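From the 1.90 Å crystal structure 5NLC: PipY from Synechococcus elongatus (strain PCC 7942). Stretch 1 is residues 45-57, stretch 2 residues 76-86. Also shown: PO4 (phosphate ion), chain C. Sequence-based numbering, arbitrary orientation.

Stretch 1, residues 45-57: GENRVQEAIAKQA
Stretch 2 (76-86) NKARKAVEHFD

Packing of residues 45-57 against 76-86 in PipY. At the apolar centre, Val49 (chi1 t) points toward the second stretch: its CG1 lies 3.8 Å from Lys80 CB, while its CG2 lies 4.2 Å from Ala81 CB and 4.2 Å from Phe85 CE2. The Phe85 ring (chi1 m, chi2 -86°) closes this centre. Its CA-to-CB bond runs sideways, but the ring end comes nearer, bringing CZ to 3.2 Å from Ala52 CB, short for a carbon-carbon contact. Glu46 CB, 4.4 Å from Phe85 CE1, and Val49 CA, 4.1 Å from Phe85 CE2, lie at the ring edge.

Strand 45-46 leads through Asn47 and the N-cap residue Arg48 into a helix that starts at Val49; a 3-10 segment at 76-77 leads into helix 78-84, after which Phe85 (phi/psi -116/145) leaves helical geometry. The two helices run in broadly the same direction, their axes 38° apart and 10.3 Å at closest approach. Val49 CA is 6.3 Å from Ala81 CA, and one turn on, Ile53 CA is 6.8 Å from His84 CA. Ile53 N to Val49 O (3.0 Å) and Phe85 N to Ala81 O (2.9 Å) are representative i to i+4 hydrogen bonds.

Outward from the centre, Ile53 (m, t) starts sideways but reaches in: CD1 is 3.9 Å from Lys80 CD, meeting the aliphatic part of that lysine, and CG1 sits over one face of His84, 3.6 Å from the ring centroid and 6° off its normal, a CH-pi contact. His84 (chi1 m, chi2 -90°) thus offers a face to isoleucine and an edge to Gln56 (m, t; chi3 -17°). His84 ND1 donates to Gln56 OE1 at 2.8 Å, and Gln56 NE2 returns a hydrogen bond to His84 O at 3.1 Å, so one amide engages both the ring ND1 and the backbone O of the same residue. Gln56 NE2 also lies over a face of Phe85, 4.5 Å from its CE1.

At the other polar margin, Gln50 (m, m; chi3 155°) curls inward and its OE1 accepts from Lys80 NZ at 2.9 Å; Lys80 extends through m, t, t, with chi4 off-well at 149°, to reach it. Gln50 OE1 also approaches Lys77 CE at 4.0 Å. Within the first stretch, Lys55 NZ forms a 2.9 Å salt bridge with Glu46 OE2, tying helix to strand. Beyond the contact, Arg79 binds phosphate through NE to O2 (2.9 Å) and NH2 to O3 (2.6 Å).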

# COMPACT_ATOMS: atom_id res chain seq x y z
N GLY A 45 -4.55 -5.98 -4.77
CA GLY A 45 -3.15 -5.72 -4.59
C GLY A 45 -2.27 -6.85 -5.15
O GLY A 45 -2.60 -8.06 -5.00
N GLU A 46 -1.15 -6.44 -5.74
CA GLU A 46 -0.17 -7.41 -6.24
C GLU A 46 1.19 -7.03 -5.66
O GLU A 46 1.44 -5.87 -5.39
CB GLU A 46 -0.13 -7.40 -7.75
CG GLU A 46 -1.40 -7.99 -8.43
CD GLU A 46 -1.45 -9.51 -8.48
OE1 GLU A 46 -0.36 -10.14 -8.47
OE2 GLU A 46 -2.59 -10.10 -8.53
N ASN A 47 2.08 -8.00 -5.52
CA ASN A 47 3.41 -7.71 -4.97
C ASN A 47 4.39 -7.33 -6.07
O ASN A 47 5.33 -6.64 -5.79
CB ASN A 47 4.02 -8.88 -4.21
CG ASN A 47 3.45 -9.03 -2.82
OD1 ASN A 47 2.61 -8.22 -2.34
ND2 ASN A 47 3.87 -10.10 -2.16
N ARG A 48 4.20 -7.84 -7.27
CA ARG A 48 5.14 -7.72 -8.39
C ARG A 48 4.48 -7.11 -9.59
O ARG A 48 3.43 -7.56 -10.01
CB ARG A 48 5.69 -9.11 -8.78
CG ARG A 48 6.74 -9.59 -7.80
CD ARG A 48 7.13 -11.06 -7.94
NE ARG A 48 7.74 -11.53 -6.69
CZ ARG A 48 7.99 -12.80 -6.37
NH1 ARG A 48 7.74 -13.80 -7.21
NH2 ARG A 48 8.52 -13.07 -5.17
N VAL A 49 5.15 -6.15 -10.22
CA VAL A 49 4.58 -5.41 -11.35
C VAL A 49 4.16 -6.33 -12.52
O VAL A 49 3.02 -6.25 -12.99
CB VAL A 49 5.58 -4.30 -11.84
CG1 VAL A 49 5.13 -3.68 -13.14
CG2 VAL A 49 5.75 -3.20 -10.82
N GLN A 50 5.07 -7.22 -12.96
CA GLN A 50 4.81 -8.08 -14.14
C GLN A 50 3.67 -9.06 -13.96
O GLN A 50 2.85 -9.21 -14.85
CB GLN A 50 6.08 -8.82 -14.59
CG GLN A 50 7.16 -7.89 -15.12
CD GLN A 50 6.82 -7.16 -16.44
OE1 GLN A 50 7.38 -6.08 -16.70
NE2 GLN A 50 5.91 -7.74 -17.28
N GLU A 51 3.57 -9.67 -12.79
CA GLU A 51 2.45 -10.55 -12.48
C GLU A 51 1.12 -9.80 -12.52
O GLU A 51 0.13 -10.33 -13.05
CB GLU A 51 2.66 -11.23 -11.13
CG GLU A 51 3.83 -12.20 -11.14
CD GLU A 51 4.31 -12.59 -9.74
OE1 GLU A 51 3.64 -12.30 -8.70
OE2 GLU A 51 5.41 -13.22 -9.70
N ALA A 52 1.10 -8.55 -12.05
CA ALA A 52 -0.10 -7.73 -12.16
C ALA A 52 -0.50 -7.39 -13.59
O ALA A 52 -1.64 -7.59 -13.96
CB ALA A 52 0.01 -6.45 -11.37
N ILE A 53 0.43 -6.87 -14.40
CA ILE A 53 0.15 -6.54 -15.81
C ILE A 53 -0.48 -7.70 -16.52
O ILE A 53 -1.51 -7.55 -17.20
CB ILE A 53 1.45 -6.17 -16.57
CG1 ILE A 53 1.99 -4.83 -16.10
CG2 ILE A 53 1.26 -6.11 -18.10
CD1 ILE A 53 3.41 -4.58 -16.56
N ALA A 54 0.10 -8.89 -16.35
CA ALA A 54 -0.39 -10.06 -17.04
C ALA A 54 -1.89 -10.27 -16.78
O ALA A 54 -2.65 -10.60 -17.68
CB ALA A 54 0.40 -11.31 -16.64
N LYS A 55 -2.32 -10.00 -15.57
CA LYS A 55 -3.65 -10.35 -15.13
C LYS A 55 -4.66 -9.24 -15.44
O LYS A 55 -5.86 -9.50 -15.50
CB LYS A 55 -3.59 -10.51 -13.63
CG LYS A 55 -4.39 -11.65 -13.10
CD LYS A 55 -4.20 -11.74 -11.60
CE LYS A 55 -2.93 -12.46 -11.26
NZ LYS A 55 -2.84 -12.69 -9.80
N GLN A 56 -4.17 -8.01 -15.57
CA GLN A 56 -5.02 -6.83 -15.74
C GLN A 56 -5.80 -6.74 -17.05
O GLN A 56 -6.91 -6.18 -17.04
CB GLN A 56 -4.21 -5.55 -15.59
CG GLN A 56 -3.77 -5.32 -14.17
CD GLN A 56 -2.95 -4.02 -14.00
OE1 GLN A 56 -2.43 -3.45 -14.98
NE2 GLN A 56 -2.80 -3.57 -12.76
N ALA A 57 -5.26 -7.27 -18.16
CA ALA A 57 -5.86 -7.00 -19.49
C ALA A 57 -7.30 -7.45 -19.65
O ALA A 57 -8.14 -6.68 -20.13
CB ALA A 57 -5.02 -7.55 -20.62
N ASN A 76 13.87 0.81 -12.43
CA ASN A 76 13.67 0.52 -13.85
C ASN A 76 12.32 -0.08 -14.23
O ASN A 76 12.06 -0.33 -15.41
CB ASN A 76 14.83 -0.36 -14.41
CG ASN A 76 14.81 -1.85 -13.93
OD1 ASN A 76 13.94 -2.33 -13.16
ND2 ASN A 76 15.83 -2.57 -14.36
N LYS A 77 11.48 -0.36 -13.24
CA LYS A 77 10.11 -0.79 -13.45
C LYS A 77 9.13 0.31 -13.05
O LYS A 77 7.93 0.10 -13.07
CB LYS A 77 9.80 -2.07 -12.64
CG LYS A 77 10.46 -3.35 -13.11
CD LYS A 77 9.97 -3.75 -14.51
CE LYS A 77 10.81 -4.88 -15.11
NZ LYS A 77 10.71 -6.13 -14.30
N ALA A 78 9.65 1.48 -12.69
CA ALA A 78 8.79 2.56 -12.23
C ALA A 78 7.82 2.96 -13.36
O ALA A 78 6.70 3.27 -13.10
CB ALA A 78 9.62 3.74 -11.75
N ARG A 79 8.26 2.92 -14.63
CA ARG A 79 7.40 3.32 -15.72
C ARG A 79 6.17 2.42 -15.83
O ARG A 79 5.05 2.90 -15.93
CB ARG A 79 8.19 3.34 -17.02
CG ARG A 79 7.43 3.87 -18.22
CD ARG A 79 8.36 3.93 -19.46
NE ARG A 79 9.17 5.11 -19.30
CZ ARG A 79 8.77 6.36 -19.57
NH1 ARG A 79 7.59 6.63 -20.13
NH2 ARG A 79 9.59 7.35 -19.31
N LYS A 80 6.39 1.10 -15.84
CA LYS A 80 5.27 0.18 -15.85
C LYS A 80 4.38 0.33 -14.61
O LYS A 80 3.19 0.15 -14.71
CB LYS A 80 5.73 -1.27 -16.01
CG LYS A 80 6.24 -1.56 -17.43
CD LYS A 80 6.82 -2.96 -17.45
CE LYS A 80 7.07 -3.47 -18.88
NZ LYS A 80 8.23 -4.41 -18.85
N ALA A 81 4.94 0.59 -13.45
CA ALA A 81 4.13 0.81 -12.24
C ALA A 81 3.22 2.03 -12.36
O ALA A 81 2.05 1.98 -12.02
CB ALA A 81 5.04 0.95 -11.04
N VAL A 82 3.75 3.14 -12.92
CA VAL A 82 2.92 4.32 -13.13
C VAL A 82 1.78 4.02 -14.11
O VAL A 82 0.66 4.47 -13.94
CB VAL A 82 3.76 5.52 -13.55
CG1 VAL A 82 2.87 6.72 -13.88
CG2 VAL A 82 4.73 5.90 -12.45
N GLU A 83 2.08 3.22 -15.12
CA GLU A 83 1.12 2.98 -16.18
C GLU A 83 -0.02 2.08 -15.68
O GLU A 83 -1.13 2.29 -16.13
CB GLU A 83 1.80 2.34 -17.41
CG GLU A 83 2.66 3.30 -18.26
CD GLU A 83 3.46 2.59 -19.39
OE1 GLU A 83 3.77 1.38 -19.27
OE2 GLU A 83 3.80 3.25 -20.40
N HIS A 84 0.27 1.15 -14.76
CA HIS A 84 -0.62 0.07 -14.38
C HIS A 84 -1.22 0.15 -12.98
O HIS A 84 -2.11 -0.58 -12.75
CB HIS A 84 0.06 -1.29 -14.57
CG HIS A 84 0.31 -1.60 -16.01
ND1 HIS A 84 -0.60 -2.27 -16.80
CD2 HIS A 84 1.33 -1.24 -16.83
CE1 HIS A 84 -0.15 -2.29 -18.05
NE2 HIS A 84 1.04 -1.72 -18.08
N PHE A 85 -0.70 0.95 -12.06
CA PHE A 85 -1.21 0.95 -10.70
C PHE A 85 -1.82 2.30 -10.37
O PHE A 85 -1.30 3.35 -10.72
CB PHE A 85 -0.10 0.56 -9.75
CG PHE A 85 0.25 -0.93 -9.82
CD1 PHE A 85 -0.45 -1.84 -9.06
CD2 PHE A 85 1.25 -1.37 -10.62
CE1 PHE A 85 -0.18 -3.20 -9.14
CE2 PHE A 85 1.56 -2.71 -10.72
CZ PHE A 85 0.86 -3.64 -9.98
N ASP A 86 -2.86 2.29 -9.59
CA ASP A 86 -3.48 3.49 -9.03
C ASP A 86 -2.75 3.97 -7.75
O ASP A 86 -2.60 5.15 -7.53
CB ASP A 86 -4.95 3.13 -8.72
CG ASP A 86 -5.69 2.69 -9.98
OD1 ASP A 86 -5.72 3.56 -10.88
OD2 ASP A 86 -6.09 1.50 -10.10
P PO4 C . 12.48 5.91 -17.48
O1 PO4 C . 12.33 6.28 -16.03
O2 PO4 C . 11.64 4.69 -17.79
O3 PO4 C . 12.00 7.09 -18.32
O4 PO4 C . 13.94 5.66 -17.78